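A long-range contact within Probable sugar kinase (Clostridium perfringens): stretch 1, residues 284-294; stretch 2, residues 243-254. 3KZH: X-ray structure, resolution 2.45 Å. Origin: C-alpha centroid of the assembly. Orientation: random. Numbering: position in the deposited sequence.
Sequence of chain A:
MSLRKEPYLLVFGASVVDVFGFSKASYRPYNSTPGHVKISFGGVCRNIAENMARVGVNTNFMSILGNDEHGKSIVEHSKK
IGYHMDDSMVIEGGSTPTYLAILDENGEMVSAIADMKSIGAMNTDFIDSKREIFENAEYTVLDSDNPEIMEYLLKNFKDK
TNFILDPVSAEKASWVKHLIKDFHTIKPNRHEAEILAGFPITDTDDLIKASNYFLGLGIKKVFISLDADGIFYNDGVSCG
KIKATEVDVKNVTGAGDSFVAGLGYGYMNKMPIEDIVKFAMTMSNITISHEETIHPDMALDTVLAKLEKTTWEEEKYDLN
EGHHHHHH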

# COMPACT_ATOMS: atom_id res chain seq x y z
N SER A 284 -19.87 10.24 16.67
CA SER A 284 -20.03 8.80 16.83
C SER A 284 -21.18 8.31 15.96
O SER A 284 -21.05 7.29 15.30
CB SER A 284 -20.26 8.45 18.30
OG SER A 284 -20.31 7.04 18.49
N ASN A 285 -22.25 9.11 15.88
CA ASN A 285 -23.44 8.80 15.08
C ASN A 285 -23.16 8.78 13.58
O ASN A 285 -23.71 7.95 12.87
CB ASN A 285 -24.60 9.78 15.35
CG ASN A 285 -25.24 9.61 16.73
OD1 ASN A 285 -25.19 8.54 17.35
ND2 ASN A 285 -25.86 10.69 17.20
N ILE A 286 -22.30 9.69 13.11
CA ILE A 286 -21.92 9.79 11.70
C ILE A 286 -21.10 8.57 11.28
O ILE A 286 -21.33 7.99 10.21
CB ILE A 286 -21.10 11.09 11.41
CG1 ILE A 286 -21.97 12.33 11.62
CG2 ILE A 286 -20.63 11.13 9.96
CD1 ILE A 286 -21.22 13.65 11.58
N THR A 287 -20.18 8.16 12.15
CA THR A 287 -19.32 7.01 11.90
C THR A 287 -20.10 5.69 11.97
O THR A 287 -19.81 4.75 11.23
CB THR A 287 -18.14 7.01 12.90
OG1 THR A 287 -17.46 8.26 12.80
CG2 THR A 287 -17.15 5.93 12.60
N ILE A 288 -21.13 5.66 12.82
CA ILE A 288 -21.98 4.49 13.01
C ILE A 288 -22.94 4.26 11.82
O ILE A 288 -23.33 3.13 11.55
CB ILE A 288 -22.72 4.58 14.40
CG1 ILE A 288 -22.54 3.28 15.18
CG2 ILE A 288 -24.19 4.97 14.26
CD1 ILE A 288 -22.90 3.39 16.65
N SER A 289 -23.25 5.34 11.10
CA SER A 289 -24.15 5.31 9.94
C SER A 289 -23.46 4.96 8.62
O SER A 289 -24.12 4.93 7.57
CB SER A 289 -24.87 6.65 9.79
OG SER A 289 -24.03 7.63 9.19
N HIS A 290 -22.15 4.75 8.66
CA HIS A 290 -21.35 4.40 7.48
C HIS A 290 -20.75 3.02 7.68
O HIS A 290 -20.50 2.61 8.81
CB HIS A 290 -20.24 5.45 7.27
CG HIS A 290 -19.74 5.52 5.86
ND1 HIS A 290 -18.77 4.68 5.37
CD2 HIS A 290 -20.08 6.34 4.84
CE1 HIS A 290 -18.55 4.96 4.10
NE2 HIS A 290 -19.33 5.97 3.75
N GLU A 291 -20.52 2.31 6.57
CA GLU A 291 -19.93 0.97 6.59
C GLU A 291 -18.45 0.98 6.96
O GLU A 291 -17.93 0.03 7.55
CB GLU A 291 -20.11 0.27 5.23
CG GLU A 291 -21.49 -0.32 4.97
CD GLU A 291 -21.82 -1.56 5.81
OE1 GLU A 291 -20.91 -2.37 6.12
OE2 GLU A 291 -23.01 -1.74 6.16
N GLU A 292 -17.77 2.07 6.61
CA GLU A 292 -16.36 2.24 6.91
C GLU A 292 -16.16 2.79 8.32
O GLU A 292 -17.05 3.41 8.90
CB GLU A 292 -15.67 3.14 5.87
CG GLU A 292 -15.67 2.60 4.43
CD GLU A 292 -14.94 1.27 4.28
OE1 GLU A 292 -13.76 1.17 4.69
OE2 GLU A 292 -15.54 0.32 3.73
N THR A 293 -14.96 2.56 8.85
CA THR A 293 -14.55 2.99 10.19
C THR A 293 -14.48 4.50 10.37
O THR A 293 -14.52 4.99 11.50
CB THR A 293 -13.19 2.36 10.58
OG1 THR A 293 -12.25 2.53 9.51
CG2 THR A 293 -13.35 0.87 10.86
N ILE A 294 -14.31 5.23 9.27
CA ILE A 294 -14.26 6.70 9.26
C ILE A 294 -15.09 7.16 8.05
O ILE A 294 -14.92 6.65 6.95
CB ILE A 294 -12.78 7.27 9.12
CG1 ILE A 294 -12.02 7.09 10.44
CG2 ILE A 294 -12.78 8.78 8.83
CD1 ILE A 294 -10.65 6.51 10.27
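Stretch 2 243-254: KATEVDVKNVTG

Stretch 2 leaves its strand after Ala-244 and runs as a largely extended loop, with breaks at Glu-246, Lys-250, Val-252 and Gly-254, along the last turn of the stretch 1 helix and the loop beyond it. Both chains run the same general way: CA of Asn-285 lies 6.8 Å from CA of Val-247, CA of Ser-289 5.1 Å from CA of Val-249, CA of Glu-291 5.3 Å from CA of Asn-251, and CA of Thr-293 4.7 Å from CA of Gly-254. Out of that order, CA of Val-252 pairs with CA of Ile-288 at 5.2 Å. The widest of these spacings is at Asn-285 and the shortest at Thr-293; the three between are about equal.

The polar anchor is the carbonyl at the helix end. Lys-250 N donates to Ile-288 O at 2.9 Å and almost linearly, while Asn-251 N adds a weak bond to the same Ile-288 O at 3.4 Å. Asn-251 O also takes a CA-H...O contact from Ile-288 CA, at 3.4 Å. All three of these contacts use the backbone of Ile-288.

The side chain of Ile-288 packs against three valines: CG2 meets Val-247 CG1 and Val-249 CG1, each at 3.8 Å, and Ile-288 CD1 reaches Val-252 CG1 at 4.3 Å. Nearly one turn earlier, an amide packs against a methyl, Asn-285 ND2 lying 3.6 Å from Ala-244 CB.

Water extends the contact. Water 2 accepts from Asn-251 ND2 at 3.3 Å, with His-290 O and Glu-292 O each 2.5 Å from its oxygen; water 1 weakly links Lys-250 NZ, at 3.3 Å, to Glu-291 OE2, at 3.4 Å.

Gly-254, at the N-cap position of the next helix, closes the contact. Its backbone angles would jam a CB against the preceding carbonyl, and an ideal CB would also lie 2.6 Å from Thr-293 O, a clash. Thr-287 CG2 lies 3.4 Å from Gly-254 O.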

# COMPACT_ATOMS: atom_id res chain seq x y z
N LYS A 243 -29.10 11.06 24.88
CA LYS A 243 -29.29 10.08 23.82
C LYS A 243 -29.84 10.80 22.60
O LYS A 243 -30.51 11.83 22.73
CB LYS A 243 -30.29 9.01 24.30
CG LYS A 243 -30.70 7.95 23.31
CD LYS A 243 -31.92 7.23 23.81
CE LYS A 243 -32.59 6.44 22.71
NZ LYS A 243 -33.78 5.70 23.24
N ALA A 244 -29.51 10.29 21.42
CA ALA A 244 -30.01 10.85 20.18
C ALA A 244 -31.09 9.93 19.63
O ALA A 244 -31.00 8.71 19.77
CB ALA A 244 -28.89 11.00 19.17
N THR A 245 -32.13 10.52 19.07
CA THR A 245 -33.21 9.76 18.46
C THR A 245 -32.82 9.59 16.98
O THR A 245 -31.86 10.22 16.51
CB THR A 245 -34.59 10.49 18.60
OG1 THR A 245 -34.57 11.73 17.87
CG2 THR A 245 -34.90 10.79 20.05
N GLU A 246 -33.52 8.71 16.26
CA GLU A 246 -33.29 8.46 14.82
C GLU A 246 -31.90 7.97 14.36
O GLU A 246 -31.49 8.23 13.22
CB GLU A 246 -33.71 9.70 13.99
CG GLU A 246 -35.20 10.05 14.03
CD GLU A 246 -36.08 8.95 13.46
OE1 GLU A 246 -35.91 8.62 12.26
OE2 GLU A 246 -36.92 8.41 14.21
N VAL A 247 -31.19 7.24 15.23
CA VAL A 247 -29.86 6.72 14.88
C VAL A 247 -29.94 5.26 14.40
O VAL A 247 -30.26 4.36 15.18
CB VAL A 247 -28.84 6.83 16.07
CG1 VAL A 247 -27.45 6.38 15.63
CG2 VAL A 247 -28.75 8.26 16.57
N ASP A 248 -29.66 5.06 13.12
CA ASP A 248 -29.66 3.73 12.50
C ASP A 248 -28.20 3.34 12.29
O ASP A 248 -27.42 4.09 11.69
CB ASP A 248 -30.40 3.73 11.15
CG ASP A 248 -31.89 4.07 11.28
OD1 ASP A 248 -32.52 3.70 12.30
OD2 ASP A 248 -32.43 4.71 10.35
N VAL A 249 -27.82 2.17 12.83
CA VAL A 249 -26.44 1.71 12.70
C VAL A 249 -26.22 0.71 11.58
O VAL A 249 -27.08 -0.13 11.29
CB VAL A 249 -25.86 1.18 14.07
CG1 VAL A 249 -26.37 2.02 15.22
CG2 VAL A 249 -26.17 -0.27 14.33
N LYS A 250 -25.08 0.87 10.89
CA LYS A 250 -24.67 -0.02 9.81
C LYS A 250 -23.48 -0.83 10.32
O LYS A 250 -23.50 -2.06 10.27
CB LYS A 250 -24.29 0.77 8.55
CG LYS A 250 -25.47 1.35 7.80
CD LYS A 250 -25.05 1.93 6.46
CE LYS A 250 -26.24 2.53 5.71
NZ LYS A 250 -25.87 3.16 4.41
N ASN A 251 -22.48 -0.12 10.84
CA ASN A 251 -21.26 -0.71 11.40
C ASN A 251 -20.83 0.10 12.62
O ASN A 251 -20.70 1.32 12.55
CB ASN A 251 -20.14 -0.74 10.35
CG ASN A 251 -18.83 -1.28 10.90
OD1 ASN A 251 -18.79 -2.33 11.54
ND2 ASN A 251 -17.74 -0.54 10.68
N VAL A 252 -20.58 -0.61 13.72
CA VAL A 252 -20.19 -0.02 15.00
C VAL A 252 -18.68 0.24 15.15
O VAL A 252 -18.28 1.15 15.88
CB VAL A 252 -20.70 -0.89 16.20
CG1 VAL A 252 -20.59 -0.13 17.52
CG2 VAL A 252 -22.15 -1.28 15.98
N THR A 253 -17.85 -0.53 14.44
CA THR A 253 -16.38 -0.41 14.48
C THR A 253 -15.91 1.02 14.13
O THR A 253 -16.21 1.53 13.05
CB THR A 253 -15.70 -1.46 13.54
OG1 THR A 253 -16.24 -2.76 13.79
CG2 THR A 253 -14.18 -1.51 13.78
N GLY A 254 -15.25 1.66 15.09
CA GLY A 254 -14.75 3.01 14.90
C GLY A 254 -15.63 4.12 15.45
O GLY A 254 -15.25 5.29 15.35
O HOH W 1 -24.40 0.26 3.79
O HOH W 2 -18.72 2.58 10.53